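Local atomic coordinates of endo-1,4-beta-mannanase (Eisenia fetida, PDB entry 5Y6T), a protein that probably hydrolyses internal beta-1,4-mannosidic linkages of mannan polysaccharides, as a cold-adapted glycoside hydrolase of family GH5. Residues P181-Q186 and I250-D255; A189-G194 and G227-R232; E231-D236 and N242-N247; S277-V282 and N293-F298. All coordinates share one frame; numbering follows the deposited sequence.

Contact 1 of 4, residues P181-Q186 and I250-D255; sequences PCFDTQ and IDAGGD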
loop_
_atom_site.group_PDB
_atom_site.type_symbol
_atom_site.label_atom_id
_atom_site.label_comp_id
_atom_site.label_asym_id
_atom_site.label_seq_id
_atom_site.Cartn_x
_atom_site.Cartn_y
_atom_site.Cartn_z
ATOM N N PRO A 181 19.597 -6.379 -14.367
ATOM C CA PRO A 181 19.108 -4.987 -14.154
ATOM C C PRO A 181 17.996 -4.912 -13.127
ATOM O O PRO A 181 17.832 -3.897 -12.482
ATOM C CB PRO A 181 18.570 -4.569 -15.549
ATOM C CG PRO A 181 18.981 -5.618 -16.490
ATOM C CD PRO A 181 19.475 -6.831 -15.758
ATOM N N CYS A 182 17.252 -5.973 -12.950
ATOM C CA CYS A 182 16.201 -6.016 -11.930
ATOM C C CYS A 182 16.721 -5.736 -10.525
ATOM O O CYS A 182 15.963 -5.218 -9.663
ATOM C CB CYS A 182 15.459 -7.347 -11.915
ATOM S SG CYS A 182 14.253 -7.500 -13.266
ATOM N N PHE A 183 18.006 -6.066 -10.299
ATOM C CA PHE A 183 18.633 -5.956 -8.943
ATOM C C PHE A 183 19.575 -4.778 -8.845
ATOM O O PHE A 183 20.057 -4.466 -7.780
ATOM C CB PHE A 183 19.399 -7.267 -8.625
ATOM C CG PHE A 183 18.612 -8.502 -8.808
ATOM C CD1 PHE A 183 17.236 -8.551 -8.769
ATOM C CD2 PHE A 183 19.276 -9.679 -9.041
ATOM C CE1 PHE A 183 16.550 -9.716 -8.988
ATOM C CE2 PHE A 183 18.605 -10.873 -9.228
ATOM C CZ PHE A 183 17.216 -10.878 -9.246
ATOM N N ASP A 184 19.788 -4.098 -9.943
ATOM C CA ASP A 184 20.733 -3.006 -10.048
ATOM C C ASP A 184 19.991 -1.768 -9.571
ATOM O O ASP A 184 18.972 -1.383 -10.131
ATOM C CB ASP A 184 21.209 -2.895 -11.499
ATOM C CG ASP A 184 22.130 -1.701 -11.710
ATOM O OD1 ASP A 184 21.732 -0.578 -11.379
ATOM O OD2 ASP A 184 23.248 -1.909 -12.243
ATOM N N THR A 185 20.514 -1.106 -8.538
ATOM C CA THR A 185 19.951 0.113 -7.991
ATOM C C THR A 185 20.697 1.446 -8.304
ATOM O O THR A 185 20.485 2.435 -7.632
ATOM C CB THR A 185 19.735 0.029 -6.476
ATOM O OG1 THR A 185 20.990 -0.227 -5.848
ATOM C CG2 THR A 185 18.747 -1.123 -6.116
ATOM N N GLN A 186 21.495 1.433 -9.359
ATOM C CA GLN A 186 22.132 2.665 -9.838
ATOM C C GLN A 186 21.095 3.731 -10.196
ATOM O O GLN A 186 21.302 4.897 -9.886
ATOM C CB GLN A 186 23.163 2.418 -10.935
ATOM C CG GLN A 186 24.378 1.657 -10.450
ATOM C CD GLN A 186 25.219 2.409 -9.437
ATOM O OE1 GLN A 186 24.838 3.476 -8.937
ATOM N NE2 GLN A 186 26.400 1.855 -9.126
ATOM N N ILE A 250 9.294 -12.025 -10.178
ATOM C CA ILE A 250 9.522 -13.460 -10.444
ATOM C C ILE A 250 10.991 -13.819 -10.538
ATOM O O ILE A 250 11.406 -14.880 -10.003
ATOM C CB ILE A 250 8.754 -13.942 -11.706
ATOM C CG1 ILE A 250 7.237 -13.806 -11.534
ATOM C CG2 ILE A 250 8.991 -15.447 -11.945
ATOM C CD1 ILE A 250 6.413 -13.825 -12.795
ATOM N N ASP A 251 11.800 -12.956 -11.160
ATOM C CA ASP A 251 13.245 -13.185 -11.260
ATOM C C ASP A 251 13.854 -13.288 -9.858
ATOM O O ASP A 251 14.626 -14.239 -9.547
ATOM C CB ASP A 251 13.920 -12.116 -12.059
ATOM C CG ASP A 251 15.240 -12.579 -12.639
ATOM O OD1 ASP A 251 15.673 -13.673 -12.224
ATOM O OD2 ASP A 251 15.826 -11.838 -13.463
ATOM N N ALA A 252 13.376 -12.450 -8.955
ATOM C CA ALA A 252 13.889 -12.421 -7.575
ATOM C C ALA A 252 13.425 -13.556 -6.709
ATOM O O ALA A 252 14.246 -14.105 -5.944
ATOM C CB ALA A 252 13.525 -11.076 -6.946
ATOM N N GLY A 253 12.121 -13.891 -6.740
ATOM C CA GLY A 253 11.550 -14.803 -5.737
ATOM C C GLY A 253 11.207 -16.168 -6.270
ATOM O O GLY A 253 10.851 -17.053 -5.508
ATOM N N GLY A 254 11.162 -16.251 -7.610
ATOM C CA GLY A 254 10.856 -17.512 -8.298
ATOM C C GLY A 254 9.454 -17.978 -8.432
ATOM O O GLY A 254 9.210 -19.033 -9.038
ATOM N N ASP A 255 8.471 -17.227 -7.905
ATOM C CA ASP A 255 7.095 -17.684 -7.915
ATOM C C ASP A 255 6.266 -16.907 -8.930
ATOM O O ASP A 255 6.037 -15.676 -8.822
ATOM C CB ASP A 255 6.500 -17.609 -6.505
ATOM C CG ASP A 255 5.187 -18.318 -6.393
ATOM O OD1 ASP A 255 4.358 -18.342 -7.351
ATOM O OD2 ASP A 255 4.973 -18.861 -5.286
#
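Phe183 makes the side-chain contact of segment 181-186 with the last turn of helix 246-253, through CE1 and CZ at the far end of its ring. Pro181 starts a tight turn in which its O accepts from Asp184 N at 3.2 Å. Next to it, Cys182 is tied covalently to the helix by its disulfide with Cys248, which fixes the loop just beside the noncovalent contact. Phe183 follows, with CG anti to its carbonyl carbon (chi1 -51°). This rotation carries Phe183 CE1 to 3.9 Å from Ala252 CB, an apolar touch that comes obliquely to the ring. Phe183 CZ lies 4.0 Å from Ala252 CA, and the backbone of Asp251 meets the ring at its edge, with Phe183 CZ 4.2 Å from Asp251 C. Asp251 CG lies 4.3 Å from Phe183 CZ, and its OD2 is hydrogen-bonded to Asn180 ND2. Beyond the ring the loop turns away. Asp184 OD1 accepts from Gln186 N at 2.9 Å (154° at the hydrogen), forming an Asx turn, while Thr185 OG1 bonds to the backbone of Ser173 and Val176. On the other segment the helix ends with a bond from Gly254 N to Ile250 O, and Gly254 leaves the helical conformation with positive phi. On the outside of the GH5 (beta/alpha)8 barrel, the contact and the disulfide thus join the long loop after strand 165-166 to helix 246-253, with Gln202 and Gln205 of helix 201-218 packing on Phe183 and Gln205 also touching Ala252.

Contact 2 of 4, residues A189-G194 and G227-R232; sequences AGSGAG and GSWSER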
loop_
_atom_site.group_PDB
_atom_site.type_symbol
_atom_site.label_atom_id
_atom_site.label_comp_id
_atom_site.label_asym_id
_atom_site.label_seq_id
_atom_site.Cartn_x
_atom_site.Cartn_y
_atom_site.Cartn_z
ATOM N N ALA A 189 20.665 5.971 -7.267
ATOM C CA ALA A 189 21.848 6.656 -6.667
ATOM C C ALA A 189 21.495 8.108 -6.475
ATOM O O ALA A 189 20.903 8.749 -7.389
ATOM C CB ALA A 189 23.072 6.519 -7.592
ATOM N N GLY A 190 21.816 8.636 -5.305
ATOM C CA GLY A 190 21.623 10.041 -5.019
ATOM C C GLY A 190 20.155 10.396 -4.730
ATOM O O GLY A 190 19.843 11.522 -4.506
ATOM N N SER A 191 19.252 9.396 -4.692
ATOM C CA SER A 191 17.810 9.689 -4.515
ATOM C C SER A 191 17.403 9.865 -3.066
ATOM O O SER A 191 16.327 10.307 -2.789
ATOM C CB SER A 191 17.030 8.510 -5.120
ATOM O OG SER A 191 17.175 7.343 -4.319
ATOM N N GLY A 192 18.260 9.483 -2.118
ATOM C CA GLY A 192 17.915 9.390 -0.724
ATOM C C GLY A 192 17.294 8.052 -0.270
ATOM O O GLY A 192 17.118 7.793 0.951
ATOM N N ALA A 193 17.056 7.129 -1.200
ATOM C CA ALA A 193 16.689 5.733 -0.846
ATOM C C ALA A 193 17.687 5.112 0.127
ATOM O O ALA A 193 18.889 5.426 0.128
ATOM C CB ALA A 193 16.548 4.887 -2.098
ATOM N N GLY A 194 17.203 4.185 0.935
ATOM C CA GLY A 194 18.085 3.487 1.872
ATOM C C GLY A 194 18.343 4.248 3.158
ATOM O O GLY A 194 19.342 4.043 3.832
ATOM N N GLY A 227 3.548 0.035 -2.550
ATOM C CA GLY A 227 3.678 1.464 -2.526
ATOM C C GLY A 227 5.150 1.878 -2.500
ATOM O O GLY A 227 5.798 1.831 -1.445
ATOM N N SER A 228 5.699 2.361 -3.621
ATOM C CA SER A 228 7.074 2.855 -3.615
ATOM C C SER A 228 7.139 4.329 -3.114
ATOM O O SER A 228 6.175 5.084 -3.243
ATOM C CB SER A 228 7.795 2.804 -5.008
ATOM O OG SER A 228 8.086 1.457 -5.310
ATOM N N TRP A 229 8.284 4.698 -2.572
ATOM C CA TRP A 229 8.409 6.008 -1.962
ATOM C C TRP A 229 8.460 7.181 -2.957
ATOM O O TRP A 229 8.237 8.318 -2.576
ATOM C CB TRP A 229 9.618 6.022 -1.050
ATOM C CG TRP A 229 10.825 6.810 -1.532
ATOM C CD1 TRP A 229 11.294 7.972 -0.937
ATOM C CD2 TRP A 229 11.757 6.487 -2.588
ATOM N NE1 TRP A 229 12.446 8.357 -1.570
ATOM C CE2 TRP A 229 12.771 7.466 -2.560
ATOM C CE3 TRP A 229 11.876 5.447 -3.528
ATOM C CZ2 TRP A 229 13.833 7.466 -3.473
ATOM C CZ3 TRP A 229 12.919 5.460 -4.427
ATOM C CH2 TRP A 229 13.910 6.463 -4.388
ATOM N N SER A 230 8.691 6.885 -4.216
ATOM C CA SER A 230 8.718 7.887 -5.314
ATOM C C SER A 230 8.562 7.079 -6.631
ATOM O O SER A 230 8.532 5.835 -6.606
ATOM C CB SER A 230 10.046 8.630 -5.277
ATOM O OG SER A 230 11.075 7.832 -5.775
ATOM N N GLU A 231 8.378 7.798 -7.741
ATOM C CA GLU A 231 8.262 7.206 -9.046
ATOM C C GLU A 231 9.537 6.479 -9.435
ATOM O O GLU A 231 9.505 5.692 -10.376
ATOM C CB GLU A 231 7.937 8.273 -10.114
ATOM C CG GLU A 231 9.087 9.286 -10.353
ATOM C CD GLU A 231 9.070 10.511 -9.420
ATOM O OE1 GLU A 231 8.448 10.472 -8.332
ATOM O OE2 GLU A 231 9.806 11.476 -9.794
ATOM N N ARG A 232 10.677 6.788 -8.771
ATOM C CA ARG A 232 11.957 6.324 -9.208
ATOM C C ARG A 232 12.126 4.820 -9.211
ATOM O O ARG A 232 13.040 4.303 -9.864
ATOM C CB ARG A 232 13.071 6.923 -8.353
ATOM C CG ARG A 232 13.147 8.446 -8.352
ATOM C CD ARG A 232 14.344 8.794 -7.482
ATOM N NE ARG A 232 14.466 10.215 -7.156
ATOM C CZ ARG A 232 13.851 10.876 -6.172
ATOM N NH1 ARG A 232 12.907 10.333 -5.418
ATOM N NH2 ARG A 232 14.162 12.175 -6.005
HETATM O O HOH W 1 14.226 10.690 -1.108
#
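Two loops of the GH5 (beta/alpha)8 barrel meet here: the one that follows strand 223-228 presents Trp229 and Arg232, against which Ser191 and Ala193 of the long loop before helix 201-218 are set. Ser191 OG comes to the edge of the indole, near its plane and 3.4 Å from Trp229 CH2. The CB of the same serine lies over one face of the Arg232 guanidinium, with Ser191 CB 3.6 Å from Arg232 CD. Ala193 adds an off-centre CH-pi contact, its CB 4.3 Å from the centroid of the six-membered ring of Trp229 and 28° off the ring normal. The other face of the indole is occupied by Ser230 OG toward its rim. Each side of the contact is shaped by an ST turn. With chi1 near 70°, Ser191 OG sits between its own N and carbonyl carbon and accepts from Ala193 N at 3.1 Å, nearly straight at 164°; it also bonds to Leu188 O, so two polar partners hold it at the edge of the indole. In the second turn Ser230 OG accepts from the backbone N of Arg232 and, at 3.1 Å, from Arg232 NH1, which ties the end of the extended arginine to its own loop and limits the rotation of the guanidinium. A water in the indole plane joins the loops at the edge, donating to Ser191 O at 2.7 Å and accepting from Trp229 NE1 at 3.0 Å. The backbone N of Trp229 is bonded to Glu169 OE1, and Trp195 meets the indole ring.

Contact 3 of 4, residues E231-D236 and N242-N247; sequences ERAQTD and NYYTDN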
loop_
_atom_site.group_PDB
_atom_site.type_symbol
_atom_site.label_atom_id
_atom_site.label_comp_id
_atom_site.label_asym_id
_atom_site.label_seq_id
_atom_site.Cartn_x
_atom_site.Cartn_y
_atom_site.Cartn_z
ATOM N N GLU A 231 8.378 7.798 -7.741
ATOM C CA GLU A 231 8.262 7.206 -9.046
ATOM C C GLU A 231 9.537 6.479 -9.435
ATOM O O GLU A 231 9.505 5.692 -10.376
ATOM C CB GLU A 231 7.937 8.273 -10.114
ATOM C CG GLU A 231 9.087 9.286 -10.353
ATOM C CD GLU A 231 9.070 10.511 -9.420
ATOM O OE1 GLU A 231 8.448 10.472 -8.332
ATOM O OE2 GLU A 231 9.806 11.476 -9.794
ATOM N N ARG A 232 10.677 6.788 -8.771
ATOM C CA ARG A 232 11.957 6.324 -9.208
ATOM C C ARG A 232 12.126 4.820 -9.211
ATOM O O ARG A 232 13.040 4.303 -9.864
ATOM C CB ARG A 232 13.071 6.923 -8.353
ATOM C CG ARG A 232 13.147 8.446 -8.352
ATOM C CD ARG A 232 14.344 8.794 -7.482
ATOM N NE ARG A 232 14.466 10.215 -7.156
ATOM C CZ ARG A 232 13.851 10.876 -6.172
ATOM N NH1 ARG A 232 12.907 10.333 -5.418
ATOM N NH2 ARG A 232 14.162 12.175 -6.005
ATOM N N ALA A 233 11.274 4.089 -8.459
ATOM C CA ALA A 233 11.299 2.650 -8.453
ATOM C C ALA A 233 10.125 1.930 -9.133
ATOM O O ALA A 233 10.040 0.683 -9.058
ATOM C CB ALA A 233 11.409 2.190 -7.005
ATOM N N GLN A 234 9.254 2.693 -9.817
ATOM C CA GLN A 234 8.089 2.106 -10.455
ATOM C C GLN A 234 7.840 2.624 -11.845
ATOM O O GLN A 234 6.711 2.709 -12.284
ATOM C CB GLN A 234 6.876 2.246 -9.555
ATOM C CG GLN A 234 6.828 1.128 -8.538
ATOM C CD GLN A 234 5.536 0.970 -7.745
ATOM O OE1 GLN A 234 4.476 1.128 -8.287
ATOM N NE2 GLN A 234 5.650 0.512 -6.470
ATOM N N THR A 235 8.918 3.004 -12.543
ATOM C CA THR A 235 8.756 3.311 -13.979
ATOM C C THR A 235 10.109 2.994 -14.649
ATOM O O THR A 235 11.132 3.297 -14.036
ATOM C CB THR A 235 8.234 4.735 -14.309
ATOM O OG1 THR A 235 8.046 4.888 -15.711
ATOM C CG2 THR A 235 9.156 5.877 -13.835
ATOM N N ASP A 236 10.058 2.503 -15.891
ATOM C CA ASP A 236 11.259 2.406 -16.742
ATOM C C ASP A 236 11.450 3.663 -17.615
ATOM O O ASP A 236 12.396 3.743 -18.427
ATOM C CB ASP A 236 11.175 1.094 -17.548
ATOM C CG ASP A 236 11.235 -0.082 -16.652
ATOM O OD1 ASP A 236 12.205 -0.106 -15.893
ATOM O OD2 ASP A 236 10.328 -0.934 -16.670
ATOM N N ASN A 242 11.622 0.270 -12.985
ATOM C CA ASN A 242 10.493 -0.362 -12.307
ATOM C C ASN A 242 10.868 -1.713 -11.696
ATOM O O ASN A 242 11.054 -2.722 -12.406
ATOM C CB ASN A 242 9.288 -0.487 -13.245
ATOM C CG ASN A 242 8.034 -0.930 -12.521
ATOM O OD1 ASN A 242 8.055 -1.378 -11.393
ATOM N ND2 ASN A 242 6.912 -0.780 -13.185
ATOM N N TYR A 243 11.050 -1.709 -10.387
ATOM C CA TYR A 243 11.559 -2.859 -9.667
ATOM C C TYR A 243 10.491 -3.859 -9.327
ATOM O O TYR A 243 10.797 -4.932 -8.857
ATOM C CB TYR A 243 12.277 -2.397 -8.416
ATOM C CG TYR A 243 13.500 -1.695 -8.743
ATOM C CD1 TYR A 243 14.685 -2.390 -9.039
ATOM C CD2 TYR A 243 13.541 -0.299 -8.745
ATOM C CE1 TYR A 243 15.809 -1.702 -9.381
ATOM C CE2 TYR A 243 14.701 0.412 -9.098
ATOM C CZ TYR A 243 15.854 -0.318 -9.399
ATOM O OH TYR A 243 17.006 0.368 -9.746
ATOM N N TYR A 244 9.227 -3.568 -9.645
ATOM C CA TYR A 244 8.137 -4.428 -9.146
ATOM C C TYR A 244 7.265 -4.944 -10.294
ATOM O O TYR A 244 6.131 -5.361 -10.097
ATOM C CB TYR A 244 7.284 -3.668 -8.077
ATOM C CG TYR A 244 8.175 -3.083 -7.015
ATOM C CD1 TYR A 244 8.699 -3.865 -6.046
ATOM C CD2 TYR A 244 8.630 -1.770 -7.108
ATOM C CE1 TYR A 244 9.614 -3.377 -5.125
ATOM C CE2 TYR A 244 9.486 -1.263 -6.154
ATOM C CZ TYR A 244 9.979 -2.064 -5.159
ATOM O OH TYR A 244 10.891 -1.525 -4.223
ATOM N N THR A 245 7.859 -4.971 -11.481
ATOM C CA THR A 245 7.250 -5.647 -12.614
ATOM C C THR A 245 7.150 -7.123 -12.357
ATOM O O THR A 245 7.870 -7.675 -11.542
ATOM C CB THR A 245 8.070 -5.446 -13.888
ATOM O OG1 THR A 245 9.353 -6.033 -13.695
ATOM C CG2 THR A 245 8.221 -3.939 -14.213
ATOM N N ASP A 246 6.279 -7.795 -13.115
ATOM C CA ASP A 246 6.146 -9.256 -13.014
ATOM C C ASP A 246 7.484 -9.909 -13.241
ATOM O O ASP A 246 7.896 -10.767 -12.479
ATOM C CB ASP A 246 5.169 -9.805 -14.045
ATOM C CG ASP A 246 3.765 -9.301 -13.875
ATOM O OD1 ASP A 246 3.427 -8.444 -13.035
ATOM O OD2 ASP A 246 2.913 -9.824 -14.584
ATOM N N ASN A 247 8.216 -9.438 -14.254
ATOM C CA ASN A 247 9.462 -10.083 -14.550
ATOM C C ASN A 247 10.478 -9.903 -13.409
ATOM O O ASN A 247 11.084 -10.887 -13.043
ATOM C CB ASN A 247 10.071 -9.567 -15.846
ATOM C CG ASN A 247 11.352 -10.260 -16.171
ATOM O OD1 ASN A 247 11.349 -11.406 -16.639
ATOM N ND2 ASN A 247 12.461 -9.610 -15.865
HETATM O O HOH W 2 7.651 -0.457 -16.275
HETATM O O HOH W 3 11.828 -2.931 -15.058
#
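The backbones of Ala233-Gln234 and Asn242-Tyr243 run close enough to put Gln234 CA 3.9 Å from Asn242 CA, closing a short loop, 235-241, within the connection from barrel strand 223-228 to helix 246-253. Tyr243 N donates to Ala233 O at 2.9 Å and 168°; the same oxygen receives a CA-H...O contact from Asn242 CA at 3.4 Å. In an Asx turn, Asn242 OD1 accepts from Tyr244 N at 3.0 Å. With CG anti to its backbone N (chi1 -171°), Asn242 lays its amide alongside Gln234, the amide planes nearly parallel. Ala233 CB packs 3.7 Å from Tyr243 CD2 and also touches the Tyr244 ring. Gln234 crosses Tyr244 at about a right angle, its CG at the ring edge 3.7 Å from CD2 of Tyr244, while its amide is gripped by Gln264 N, Ser228 OG and Leu226 O. The phenols bond beyond the contact, Tyr243 OH to Asp184 O and Tyr244 OH to Glu169 OE2. Thr245 occupies the N-cap of the helix, its side chain capping the backbone N of Cys248. At the outer end Asp236 OD1 accepts from Asn242 N at 3.0 Å, met 55° out of the carboxylate plane. A water donates to Asp236 OD2 at 2.7 Å and accepts from Asn242 ND2.

Contact 4 of 4, residues S277-V282 and N293-F298; sequences SSPLLV and NNIGEF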
loop_
_atom_site.group_PDB
_atom_site.type_symbol
_atom_site.label_atom_id
_atom_site.label_comp_id
_atom_site.label_asym_id
_atom_site.label_seq_id
_atom_site.Cartn_x
_atom_site.Cartn_y
_atom_site.Cartn_z
ATOM N N SER A 277 9.421 14.403 -12.556
ATOM C CA SER A 277 8.747 13.186 -12.936
ATOM C C SER A 277 7.743 12.681 -11.827
ATOM O O SER A 277 7.240 11.558 -11.928
ATOM C CB SER A 277 9.778 12.093 -13.249
ATOM O OG SER A 277 10.654 11.922 -12.141
ATOM N N SER A 278 7.465 13.546 -10.847
ATOM C CA SER A 278 6.462 13.278 -9.816
ATOM C C SER A 278 5.130 12.950 -10.452
ATOM O O SER A 278 4.713 13.670 -11.411
ATOM C CB SER A 278 6.256 14.503 -8.929
ATOM O OG SER A 278 5.150 14.275 -8.056
ATOM N N PRO A 279 4.400 11.961 -9.875
ATOM C CA PRO A 279 3.088 11.690 -10.418
ATOM C C PRO A 279 2.082 12.788 -10.232
ATOM O O PRO A 279 1.030 12.771 -10.929
ATOM C CB PRO A 279 2.664 10.395 -9.738
ATOM C CG PRO A 279 3.407 10.384 -8.415
ATOM C CD PRO A 279 4.735 11.017 -8.775
ATOM N N LEU A 280 2.354 13.735 -9.343
ATOM C CA LEU A 280 1.503 14.926 -9.309
ATOM C C LEU A 280 1.849 16.003 -10.352
ATOM O O LEU A 280 1.064 16.942 -10.543
ATOM C CB LEU A 280 1.529 15.520 -7.924
ATOM C CG LEU A 280 0.754 14.772 -6.846
ATOM C CD1 LEU A 280 1.035 15.366 -5.488
ATOM C CD2 LEU A 280 -0.758 14.798 -7.110
ATOM N N LEU A 281 2.899 15.763 -11.140
ATOM C CA LEU A 281 3.338 16.692 -12.204
ATOM C C LEU A 281 3.254 16.170 -13.598
ATOM O O LEU A 281 3.317 16.949 -14.579
ATOM C CB LEU A 281 4.766 17.165 -11.928
ATOM C CG LEU A 281 4.919 18.344 -10.941
ATOM C CD1 LEU A 281 4.450 18.019 -9.555
ATOM C CD2 LEU A 281 6.368 18.826 -10.947
ATOM N N VAL A 282 3.199 14.831 -13.756
ATOM C CA VAL A 282 3.124 14.202 -15.066
ATOM C C VAL A 282 1.887 13.333 -15.102
ATOM O O VAL A 282 1.451 12.809 -14.048
ATOM C CB VAL A 282 4.363 13.377 -15.402
ATOM C CG1 VAL A 282 5.638 14.222 -15.303
ATOM C CG2 VAL A 282 4.464 12.137 -14.542
ATOM N N ASN A 293 -2.040 2.755 -11.871
ATOM C CA ASN A 293 -1.157 3.370 -10.904
ATOM C C ASN A 293 -1.940 4.277 -10.010
ATOM O O ASN A 293 -2.651 5.135 -10.501
ATOM C CB ASN A 293 -0.123 4.195 -11.684
ATOM C CG ASN A 293 1.011 4.701 -10.832
ATOM O OD1 ASN A 293 1.256 4.231 -9.714
ATOM N ND2 ASN A 293 1.777 5.589 -11.390
ATOM N N ASN A 294 -1.709 4.157 -8.709
ATOM C CA ASN A 294 -2.352 4.911 -7.610
ATOM C C ASN A 294 -1.378 5.826 -6.985
ATOM O O ASN A 294 -0.310 5.406 -6.657
ATOM C CB ASN A 294 -2.878 3.906 -6.627
ATOM C CG ASN A 294 -3.567 4.538 -5.425
ATOM O OD1 ASN A 294 -3.107 5.530 -4.875
ATOM N ND2 ASN A 294 -4.642 3.928 -4.987
ATOM N N ILE A 295 -1.712 7.126 -6.799
ATOM C CA ILE A 295 -0.807 8.004 -6.056
ATOM C C ILE A 295 -1.160 7.729 -4.572
ATOM O O ILE A 295 -2.036 8.421 -3.988
ATOM C CB ILE A 295 -0.964 9.470 -6.440
ATOM C CG1 ILE A 295 -0.934 9.670 -7.973
ATOM C CG2 ILE A 295 0.089 10.304 -5.702
ATOM C CD1 ILE A 295 -0.943 11.141 -8.452
ATOM N N GLY A 296 -0.430 6.778 -3.984
ATOM C CA GLY A 296 -0.779 6.122 -2.689
ATOM C C GLY A 296 -0.470 6.944 -1.445
ATOM O O GLY A 296 -0.882 6.601 -0.345
ATOM N N GLU A 297 0.379 7.980 -1.595
ATOM C CA GLU A 297 0.617 8.973 -0.559
ATOM C C GLU A 297 1.036 10.305 -1.217
ATOM O O GLU A 297 1.789 10.325 -2.183
ATOM C CB GLU A 297 1.772 8.604 0.336
ATOM C CG GLU A 297 1.656 7.344 1.196
ATOM C CD GLU A 297 2.835 7.102 2.137
ATOM O OE1 GLU A 297 3.639 8.099 2.368
ATOM O OE2 GLU A 297 2.977 5.937 2.656
ATOM N N PHE A 298 0.585 11.382 -0.600
ATOM C CA PHE A 298 1.002 12.767 -0.883
ATOM C C PHE A 298 0.352 13.613 0.175
ATOM O O PHE A 298 -0.540 13.173 0.883
ATOM C CB PHE A 298 0.517 13.248 -2.256
ATOM C CG PHE A 298 -0.957 13.159 -2.448
ATOM C CD1 PHE A 298 -1.610 11.962 -2.789
ATOM C CD2 PHE A 298 -1.764 14.225 -2.143
ATOM C CE1 PHE A 298 -2.989 11.910 -2.936
ATOM C CE2 PHE A 298 -3.132 14.150 -2.232
ATOM C CZ PHE A 298 -3.763 13.004 -2.587
#
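Phe298 meets Leu280 at the CB that carries the ring: Leu280 CD1 lies 3.9 Å from Phe298 CB and obliquely to the ring itself. The carbonyl O of Ile295 lies in the ring plane at the edge, and the ring packs edge-to-face with Phe312. Pro279 offers its CB to Ile295 CD1 at 3.9 Å. Ile295 CD1 is also 3.6 Å from Pro279 O and 3.9 Å from Leu280 CD2. Leu280 holds CG beside its backbone N (chi1 -74°), which sends one methyl to Ile295 and the other to Phe298. An ST turn presents these residues: Ser278 OG accepts from Leu280 N at 3.1 Å, and Ser278 O receives both Leu281 N and Val282 N. Strand 293-297 is the seventh of the GH5 barrel, where enzymes of this family carry their nucleophile at the C-terminal end; there Glu297 pairs with Arg67 and bonds to Tyr268 OH. The contact lays the loop 277-282 against this strand, which lies between strands 262-266 and 322-325, while helix 308-317 covers it through Gln311 on Leu280 and Phe298 and Ala315 on Ile295.

Contacts 1 to 3 form a group on one flank of the barrel. Contact 1 spans the longest separation, and contacts 2 and 3 both fall within the chain it brackets; contact 4 follows. Contacts 1 and 3 use helix 246-253, their centres 10 Å apart, and touch where Cys182 O packs on the Tyr243 ring. Contacts 2 and 3 share Glu231 and Arg232, with centres 11 Å apart. Glu231 also reaches Ser277, linking that pair to contact 4, whereas contacts 1 and 4 have centres 24 Å apart and do not touch. Contacts 2 and 4 both reach the barrel sheet, so loops following neighbouring strands are joined side by side near the barrel end bearing the active site in GH5 enzymes.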